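Local coordinates for cell wall surface anchor family protein (Streptococcus agalactiae serogroup V, PDB 3TW0) that forms the adhesive tip pilin of the group B streptococcal pilus and probably attaches the bacterium to host surfaces through a metal-binding von Willebrand factor A-type domain, at residues T101-N109 with I119-E129; K225-L233 with K296-P304. The protein carries 2 engineered substitutions. All coordinates share one frame; numbering follows the deposited sequence.

How the interactions relate
Following the chain from the N terminus, interaction 1 comes first: from the end of strand 97-101, residues 101-109 run out through strand 107-108, helix 114-122 follows, and 119-129 returns to close a short loop with only nine residues between the segments. Interaction 2 opens later, where the loop after helix 220-223 meets the approach to helix 302-312 and closes a far longer excursion of 62 intervening residues, strands 249-251 and 271-276 among them. The two are in series, neither nested nor crossed. The centres of interactions 1 and 2 lie about 27 Å apart, and the two do not touch. Interaction 1 joins helix 114-122 and its exit to the strand 107-108 region; interaction 2 ties two loops together at the start of helix 302-312.

Interaction 1 of 2, residues T101-N109 with I119-E129; sequences TTHNYSYLN and ILKSRIPKEAE
Arg123 lies against Asn104 and Ser106, beginning with its CB, 3.7 Å from Asn104 O. CG runs past the same oxygen, and CD touches both Asn104 O and Ser106 O. The chain is extended from CG to NE, which carries the guanidinium out to Ser106: NH1 donates to Ser106 O at 2.7 Å, with the oxygen close to the guanidinium plane and an N-H...O angle of 159°. Asn104 ND2 sits over one guanidinium face, 3.4 Å from Arg123 CZ. Ile119 CG2 covers the opposite face nearer the rim. Farther along, the Tyr105 ring is sandwiched: His103 CB rests over one face and Pro125 CB over the other, a CH-pi contact 3.6 Å from the ring centroid. Tyr105 OH lies over the His103 ring, whose NE2 donates at its edge to Glu129 OE2 (3.0 Å); the bond is bent, but ring and carboxylate are nearly coplanar, 15° apart. Tyr107 packs its CB on Leu120 CG and its ring edge on Ile119 CG2. Leu120 continues inward to Ile45 of helix 33-48, and the contact lies alongside strand 55-61, an outermost strand of the parallel sheet within this chain, where the backbone of Tyr107 is hydrogen-bonded to that of Leu58.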
loop_
_atom_site.group_PDB
_atom_site.type_symbol
_atom_site.label_atom_id
_atom_site.label_comp_id
_atom_site.label_asym_id
_atom_site.label_seq_id
_atom_site.Cartn_x
_atom_site.Cartn_y
_atom_site.Cartn_z
ATOM N N THR A 101 9.367 -10.315 11.861
ATOM C CA THR A 101 10.226 -9.169 12.025
ATOM C C THR A 101 10.648 -8.689 10.644
ATOM O O THR A 101 11.202 -9.459 9.843
ATOM C CB THR A 101 11.465 -9.537 12.883
ATOM O OG1 THR A 101 11.019 -9.925 14.192
ATOM C CG2 THR A 101 12.417 -8.366 13.016
ATOM N N THR A 102 10.369 -7.419 10.346
ATOM C CA THR A 102 10.664 -6.855 9.019
ATOM C C THR A 102 12.150 -6.593 8.928
ATOM O O THR A 102 12.800 -6.444 9.950
ATOM C CB THR A 102 9.904 -5.514 8.790
ATOM O OG1 THR A 102 10.196 -4.605 9.859
ATOM C CG2 THR A 102 8.365 -5.749 8.712
ATOM N N HIS A 103 12.685 -6.557 7.713
ATOM C CA HIS A 103 13.989 -5.976 7.451
ATOM C C HIS A 103 13.985 -4.497 7.874
ATOM O O HIS A 103 12.988 -3.801 7.725
ATOM C CB HIS A 103 14.265 -5.982 5.944
ATOM C CG HIS A 103 14.343 -7.344 5.322
ATOM N ND1 HIS A 103 15.264 -8.297 5.714
ATOM C CD2 HIS A 103 13.653 -7.890 4.293
ATOM C CE1 HIS A 103 15.128 -9.373 4.961
ATOM N NE2 HIS A 103 14.152 -9.157 4.097
ATOM N N ASN A 104 15.118 -4.016 8.358
ATOM C CA ASN A 104 15.285 -2.594 8.665
ATOM C C ASN A 104 15.878 -1.923 7.448
ATOM O O ASN A 104 17.100 -1.796 7.303
ATOM C CB ASN A 104 16.188 -2.372 9.871
ATOM C CG ASN A 104 16.204 -0.926 10.327
ATOM O OD1 ASN A 104 15.563 -0.070 9.719
ATOM N ND2 ASN A 104 16.874 -0.662 11.446
ATOM N N TYR A 105 14.984 -1.497 6.557
ATOM C CA TYR A 105 15.404 -0.847 5.339
ATOM C C TYR A 105 15.116 0.659 5.439
ATOM O O TYR A 105 15.080 1.374 4.427
ATOM C CB TYR A 105 14.690 -1.478 4.129
ATOM C CG TYR A 105 15.147 -2.888 3.734
ATOM C CD1 TYR A 105 16.433 -3.364 4.029
ATOM C CD2 TYR A 105 14.295 -3.716 3.025
ATOM C CE1 TYR A 105 16.829 -4.659 3.633
ATOM C CE2 TYR A 105 14.660 -4.991 2.634
ATOM C CZ TYR A 105 15.925 -5.454 2.925
ATOM O OH TYR A 105 16.258 -6.718 2.507
ATOM N N SER A 106 14.923 1.139 6.667
ATOM C CA SER A 106 14.528 2.534 6.870
ATOM C C SER A 106 15.556 3.338 7.691
ATOM O O SER A 106 16.351 2.773 8.468
ATOM C CB SER A 106 13.138 2.596 7.497
ATOM O OG SER A 106 12.164 2.078 6.584
ATOM N N TYR A 107 15.549 4.653 7.465
ATOM C CA TYR A 107 16.188 5.611 8.361
ATOM C C TYR A 107 15.211 6.741 8.672
ATOM O O TYR A 107 14.991 7.625 7.850
ATOM C CB TYR A 107 17.498 6.153 7.796
ATOM C CG TYR A 107 18.408 6.614 8.893
ATOM C CD1 TYR A 107 19.353 5.739 9.438
ATOM C CD2 TYR A 107 18.297 7.893 9.438
ATOM C CE1 TYR A 107 20.171 6.124 10.461
ATOM C CE2 TYR A 107 19.123 8.292 10.492
ATOM C CZ TYR A 107 20.058 7.383 10.987
ATOM O OH TYR A 107 20.902 7.725 12.013
ATOM N N LEU A 108 14.657 6.712 9.880
ATOM C CA LEU A 108 13.418 7.428 10.187
ATOM C C LEU A 108 13.624 8.805 10.824
ATOM O O LEU A 108 12.653 9.493 11.138
ATOM C CB LEU A 108 12.497 6.547 11.044
ATOM C CG LEU A 108 12.020 5.234 10.387
ATOM C CD1 LEU A 108 11.311 4.281 11.392
ATOM C CD2 LEU A 108 11.080 5.568 9.228
ATOM N N ASN A 109 14.885 9.188 11.002
ATOM C CA ASN A 109 15.257 10.525 11.461
ATOM C C ASN A 109 15.952 11.355 10.382
ATOM O O ASN A 109 16.928 10.920 9.752
ATOM C CB ASN A 109 16.137 10.427 12.686
ATOM C CG ASN A 109 15.526 9.571 13.747
ATOM O OD1 ASN A 109 16.155 8.621 14.218
ATOM N ND2 ASN A 109 14.282 9.882 14.132
ATOM N N ILE A 119 24.703 5.098 7.078
ATOM C CA ILE A 119 23.811 4.059 7.607
ATOM C C ILE A 119 22.563 3.962 6.725
ATOM O O ILE A 119 22.179 2.861 6.309
ATOM C CB ILE A 119 23.366 4.342 9.041
ATOM C CG1 ILE A 119 24.563 4.295 9.980
ATOM C CG2 ILE A 119 22.363 3.313 9.486
ATOM C CD1 ILE A 119 24.319 5.031 11.268
ATOM N N LEU A 120 21.949 5.112 6.447
ATOM C CA LEU A 120 20.776 5.170 5.538
ATOM C C LEU A 120 21.052 4.433 4.223
ATOM O O LEU A 120 20.336 3.490 3.860
ATOM C CB LEU A 120 20.361 6.630 5.315
ATOM C CG LEU A 120 19.089 6.968 4.555
ATOM C CD1 LEU A 120 18.616 8.361 4.951
ATOM C CD2 LEU A 120 19.337 6.846 3.071
ATOM N N LYS A 121 22.133 4.809 3.543
ATOM C CA LYS A 121 22.454 4.225 2.253
ATOM C C LYS A 121 22.754 2.706 2.337
ATOM O O LYS A 121 22.431 1.981 1.403
ATOM C CB LYS A 121 23.617 4.966 1.589
ATOM C CG LYS A 121 23.367 6.437 1.245
ATOM C CD LYS A 121 24.591 7.042 0.543
ATOM C CE LYS A 121 24.676 6.486 -0.865
ATOM N NZ LYS A 121 25.958 6.800 -1.612
ATOM N N SER A 122 23.338 2.241 3.448
ATOM C CA SER A 122 23.568 0.796 3.678
ATOM C C SER A 122 22.246 0.026 3.844
ATOM O O SER A 122 22.172 -1.185 3.620
ATOM C CB SER A 122 24.457 0.561 4.908
ATOM O OG SER A 122 23.713 0.631 6.131
ATOM N N ARG A 123 21.197 0.732 4.234
ATOM C CA ARG A 123 19.898 0.102 4.427
ATOM C C ARG A 123 18.993 0.085 3.171
ATOM O O ARG A 123 17.878 -0.463 3.210
ATOM C CB ARG A 123 19.193 0.782 5.575
ATOM C CG ARG A 123 19.803 0.428 6.915
ATOM C CD ARG A 123 18.956 0.979 8.010
ATOM N NE ARG A 123 19.642 0.887 9.286
ATOM C CZ ARG A 123 19.286 1.554 10.375
ATOM N NH1 ARG A 123 18.264 2.382 10.358
ATOM N NH2 ARG A 123 19.960 1.383 11.496
ATOM N N ILE A 124 19.486 0.645 2.066
ATOM C CA ILE A 124 18.743 0.668 0.814
ATOM C C ILE A 124 18.735 -0.749 0.198
ATOM O O ILE A 124 19.760 -1.221 -0.262
ATOM C CB ILE A 124 19.374 1.685 -0.186
ATOM C CG1 ILE A 124 19.201 3.134 0.282
ATOM C CG2 ILE A 124 18.791 1.548 -1.589
ATOM C CD1 ILE A 124 20.094 4.096 -0.491
ATOM N N PRO A 125 17.576 -1.431 0.179
ATOM C CA PRO A 125 17.541 -2.721 -0.522
ATOM C C PRO A 125 17.639 -2.566 -2.058
ATOM O O PRO A 125 17.258 -1.518 -2.622
ATOM C CB PRO A 125 16.168 -3.262 -0.153
ATOM C CG PRO A 125 15.311 -2.013 -0.042
ATOM C CD PRO A 125 16.236 -1.037 0.676
ATOM N N LYS A 126 18.124 -3.623 -2.719
ATOM C CA LYS A 126 18.283 -3.672 -4.168
ATOM C C LYS A 126 17.460 -4.838 -4.700
ATOM O O LYS A 126 17.513 -5.175 -5.883
ATOM C CB LYS A 126 19.771 -3.856 -4.529
ATOM C CG LYS A 126 20.703 -2.721 -4.028
ATOM C CD LYS A 126 20.547 -1.463 -4.874
ATOM C CE LYS A 126 21.500 -0.343 -4.445
ATOM N NZ LYS A 126 22.893 -0.590 -4.907
ATOM N N GLU A 127 16.700 -5.470 -3.814
ATOM C CA GLU A 127 15.860 -6.594 -4.207
ATOM C C GLU A 127 14.642 -6.603 -3.302
ATOM O O GLU A 127 14.703 -6.059 -2.199
ATOM C CB GLU A 127 16.665 -7.930 -4.126
ATOM C CG GLU A 127 15.930 -9.194 -4.636
ATOM C CD GLU A 127 15.485 -9.087 -6.093
ATOM O OE1 GLU A 127 16.273 -9.440 -7.004
ATOM O OE2 GLU A 127 14.346 -8.637 -6.341
ATOM N N ALA A 128 13.547 -7.203 -3.791
ATOM C CA ALA A 128 12.307 -7.444 -3.029
ATOM C C ALA A 128 12.052 -8.969 -2.851
ATOM O O ALA A 128 12.740 -9.783 -3.480
ATOM C CB ALA A 128 11.136 -6.767 -3.732
ATOM N N GLU A 129 11.082 -9.361 -2.014
ATOM C CA GLU A 129 10.842 -10.797 -1.718
ATOM C C GLU A 129 10.345 -11.603 -2.909
ATOM O O GLU A 129 9.701 -11.067 -3.823
ATOM C CB GLU A 129 9.867 -11.031 -0.555
ATOM C CG GLU A 129 10.202 -10.395 0.800
ATOM C CD GLU A 129 11.549 -10.772 1.384
ATOM O OE1 GLU A 129 12.150 -11.819 1.007
ATOM O OE2 GLU A 129 12.025 -9.978 2.220
HETATM O O HOH W 1 14.713 -7.782 0.617
#

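Interaction 2 of 2, residues K225-L233 with K296-P304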
loop_
_atom_site.group_PDB
_atom_site.type_symbol
_atom_site.label_atom_id
_atom_site.label_comp_id
_atom_site.label_asym_id
_atom_site.label_seq_id
_atom_site.Cartn_x
_atom_site.Cartn_y
_atom_site.Cartn_z
ATOM N N LYS A 225 -7.847 -2.525 4.273
ATOM C CA LYS A 225 -8.460 -3.103 3.052
ATOM C C LYS A 225 -7.374 -3.651 2.152
ATOM O O LYS A 225 -6.274 -3.077 2.061
ATOM C CB LYS A 225 -9.287 -2.054 2.263
ATOM C CG LYS A 225 -10.498 -1.476 3.017
ATOM C CD LYS A 225 -11.498 -2.528 3.436
ATOM C CE LYS A 225 -12.653 -1.933 4.231
ATOM N NZ LYS A 225 -13.954 -2.745 4.134
ATOM N N GLY A 226 -7.674 -4.741 1.459
ATOM C CA GLY A 226 -6.670 -5.356 0.586
ATOM C C GLY A 226 -5.635 -6.169 1.347
ATOM O O GLY A 226 -5.463 -5.999 2.551
ATOM N N ASP A 227 -4.988 -7.082 0.628
ATOM C CA ASP A 227 -3.913 -7.924 1.151
ATOM C C ASP A 227 -2.754 -8.063 0.164
ATOM O O ASP A 227 -1.988 -9.022 0.260
ATOM C CB ASP A 227 -4.446 -9.327 1.509
ATOM C CG ASP A 227 -5.034 -10.076 0.302
ATOM O OD1 ASP A 227 -5.027 -9.559 -0.834
ATOM O OD2 ASP A 227 -5.512 -11.206 0.506
ATOM N N GLY A 228 -2.619 -7.124 -0.778
ATOM C CA GLY A 228 -1.654 -7.271 -1.868
ATOM C C GLY A 228 -2.108 -8.038 -3.121
ATOM O O GLY A 228 -1.370 -8.161 -4.072
ATOM N N GLU A 229 -3.328 -8.547 -3.126
ATOM C CA GLU A 229 -3.821 -9.378 -4.218
ATOM C C GLU A 229 -4.010 -8.505 -5.482
ATOM O O GLU A 229 -3.659 -8.914 -6.587
ATOM C CB GLU A 229 -5.142 -10.027 -3.738
ATOM C CG GLU A 229 -5.941 -10.880 -4.738
ATOM C CD GLU A 229 -5.392 -12.293 -4.900
ATOM O OE1 GLU A 229 -5.279 -13.011 -3.869
ATOM O OE2 GLU A 229 -5.080 -12.680 -6.053
ATOM N N SER A 230 -4.494 -7.267 -5.300
ATOM C CA SER A 230 -4.913 -6.450 -6.446
ATOM C C SER A 230 -5.071 -4.951 -6.143
ATOM O O SER A 230 -5.382 -4.553 -5.044
ATOM C CB SER A 230 -6.224 -7.011 -7.063
ATOM O OG SER A 230 -6.645 -6.234 -8.185
ATOM N N PHE A 231 -4.818 -4.137 -7.159
ATOM C CA PHE A 231 -5.184 -2.738 -7.155
ATOM C C PHE A 231 -6.704 -2.600 -6.951
ATOM O O PHE A 231 -7.165 -1.643 -6.335
ATOM C CB PHE A 231 -4.771 -2.151 -8.505
ATOM C CG PHE A 231 -5.140 -0.715 -8.685
ATOM C CD1 PHE A 231 -4.408 0.288 -8.056
ATOM C CD2 PHE A 231 -6.190 -0.356 -9.534
ATOM C CE1 PHE A 231 -4.738 1.640 -8.262
ATOM C CE2 PHE A 231 -6.518 0.982 -9.741
ATOM C CZ PHE A 231 -5.799 1.979 -9.090
ATOM N N LYS A 232 -7.472 -3.565 -7.455
ATOM C CA LYS A 232 -8.930 -3.497 -7.389
ATOM C C LYS A 232 -9.504 -4.132 -6.137
ATOM O O LYS A 232 -8.929 -5.064 -5.603
ATOM C CB LYS A 232 -9.562 -4.174 -8.624
ATOM C CG LYS A 232 -9.435 -3.353 -9.928
ATOM C CD LYS A 232 -10.187 -4.020 -11.113
ATOM C CE LYS A 232 -9.312 -4.999 -11.927
ATOM N NZ LYS A 232 -8.906 -6.254 -11.170
ATOM N N LEU A 233 -10.635 -3.612 -5.668
ATOM C CA LEU A 233 -11.466 -4.332 -4.723
ATOM C C LEU A 233 -12.502 -5.073 -5.550
ATOM O O LEU A 233 -12.880 -4.595 -6.637
ATOM C CB LEU A 233 -12.131 -3.356 -3.760
ATOM C CG LEU A 233 -11.166 -2.731 -2.740
ATOM C CD1 LEU A 233 -11.698 -1.418 -2.193
ATOM C CD2 LEU A 233 -10.804 -3.725 -1.583
ATOM N N LYS A 296 -22.345 5.429 -3.385
ATOM C CA LYS A 296 -20.901 5.549 -3.520
ATOM C C LYS A 296 -20.286 4.171 -3.311
ATOM O O LYS A 296 -20.674 3.474 -2.350
ATOM C CB LYS A 296 -20.347 6.500 -2.443
ATOM C CG LYS A 296 -18.805 6.706 -2.486
ATOM C CD LYS A 296 -18.377 7.426 -3.785
ATOM C CE LYS A 296 -16.937 7.163 -4.110
ATOM N NZ LYS A 296 -16.381 7.931 -5.270
ATOM N N GLN A 297 -19.316 3.817 -4.170
ATOM C CA GLN A 297 -18.544 2.564 -4.044
ATOM C C GLN A 297 -17.054 2.796 -4.226
ATOM O O GLN A 297 -16.616 3.412 -5.228
ATOM C CB GLN A 297 -19.008 1.499 -5.042
ATOM C CG GLN A 297 -20.405 0.885 -4.783
ATOM C CD GLN A 297 -20.830 -0.084 -5.884
ATOM O OE1 GLN A 297 -21.793 -0.841 -5.735
ATOM N NE2 GLN A 297 -20.118 -0.064 -6.990
ATOM N N ILE A 298 -16.272 2.314 -3.263
ATOM C CA ILE A 298 -14.805 2.340 -3.383
ATOM C C ILE A 298 -14.425 1.043 -4.099
ATOM O O ILE A 298 -14.824 -0.025 -3.661
ATOM C CB ILE A 298 -14.136 2.462 -1.992
ATOM C CG1 ILE A 298 -14.657 3.704 -1.237
ATOM C CG2 ILE A 298 -12.610 2.409 -2.068
ATOM C CD1 ILE A 298 -14.319 5.051 -1.881
ATOM N N LYS A 299 -13.692 1.134 -5.212
ATOM C CA LYS A 299 -13.411 -0.050 -6.050
ATOM C C LYS A 299 -11.929 -0.299 -6.300
ATOM O O LYS A 299 -11.555 -1.331 -6.883
ATOM C CB LYS A 299 -14.147 0.070 -7.390
ATOM C CG LYS A 299 -15.674 0.214 -7.268
ATOM C CD LYS A 299 -16.304 0.761 -8.560
ATOM C CE LYS A 299 -17.706 0.232 -8.721
ATOM N NZ LYS A 299 -18.707 1.289 -9.147
ATOM N N THR A 300 -11.078 0.639 -5.879
ATOM C CA THR A 300 -9.620 0.442 -5.919
ATOM C C THR A 300 -8.891 0.899 -4.638
ATOM O O THR A 300 -9.471 1.556 -3.782
ATOM C CB THR A 300 -8.993 1.220 -7.073
ATOM O OG1 THR A 300 -9.118 2.624 -6.800
ATOM C CG2 THR A 300 -9.677 0.867 -8.404
ATOM N N HIS A 301 -7.606 0.600 -4.530
ATOM C CA HIS A 301 -6.808 1.149 -3.440
ATOM C C HIS A 301 -6.266 2.522 -3.778
ATOM O O HIS A 301 -5.887 3.269 -2.889
ATOM C CB HIS A 301 -5.703 0.148 -3.007
ATOM C CG HIS A 301 -6.286 -1.128 -2.501
ATOM N ND1 HIS A 301 -6.818 -1.244 -1.234
ATOM C CD2 HIS A 301 -6.579 -2.283 -3.139
ATOM C CE1 HIS A 301 -7.349 -2.446 -1.086
ATOM N NE2 HIS A 301 -7.223 -3.093 -2.234
ATOM N N GLY A 302 -6.256 2.847 -5.066
ATOM C CA GLY A 302 -5.738 4.133 -5.542
ATOM C C GLY A 302 -6.596 5.257 -5.011
ATOM O O GLY A 302 -6.092 6.226 -4.462
ATOM N N GLU A 303 -7.911 5.110 -5.135
ATOM C CA GLU A 303 -8.791 6.165 -4.719
ATOM C C GLU A 303 -8.680 6.533 -3.225
ATOM O O GLU A 303 -8.481 7.706 -2.890
ATOM C CB GLU A 303 -10.247 5.942 -5.178
ATOM C CG GLU A 303 -11.134 7.134 -4.792
ATOM C CD GLU A 303 -12.628 6.922 -5.014
ATOM O OE1 GLU A 303 -13.049 5.788 -5.312
ATOM O OE2 GLU A 303 -13.391 7.915 -4.889
ATOM N N PRO A 304 -8.805 5.543 -2.308
ATOM C CA PRO A 304 -8.683 6.003 -0.925
ATOM C C PRO A 304 -7.314 6.579 -0.641
ATOM O O PRO A 304 -7.214 7.520 0.157
ATOM C CB PRO A 304 -8.963 4.726 -0.085
ATOM C CG PRO A 304 -8.830 3.571 -1.093
ATOM C CD PRO A 304 -9.313 4.161 -2.384
HETATM O O HOH W 2 -7.941 -5.721 -3.036
#
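His301 and Phe231 meet first through their backbones: His301 N donates to Phe231 O at 2.9 Å, and Leu233 N donates to Lys299 O at 2.7 Å, the latter from above the carbonyl plane. These bonds bracket a single beta bridge between Lys232 and Thr300, accompanied by CA-H...O contacts. With OG1 set between the backbone N and the carbonyl carbon (chi1 68°), Thr300 turns its hydroxyl to accept from Glu303 N at 3.2 Å, capping the start of helix 302-312. Thr300 CB also makes a CH-pi contact over the Phe231 ring face, toward the rim, and its CG2 lies 3.4 Å from Phe231 CE2. Leu233 sends CD1 to Ile298 CG2 and CD2 to the His301 ring. The imidazole fits into the bend of the 225-233 loop, CD2 3.2 Å from Ser230 O. A water in the ring plane joins NE2 to Lys232 O, and ND1 is hydrogen-bonded to Ser179 OG. The contact thus joins the loop after helix 220-223 to the start of helix 302-312, with the Phe231 side chain about 9 Å from the bound magnesium ion. Held at both nitrogens, the buried imidazole has its ring rotation fixed, whereas Thr300 O is buried without a polar partner.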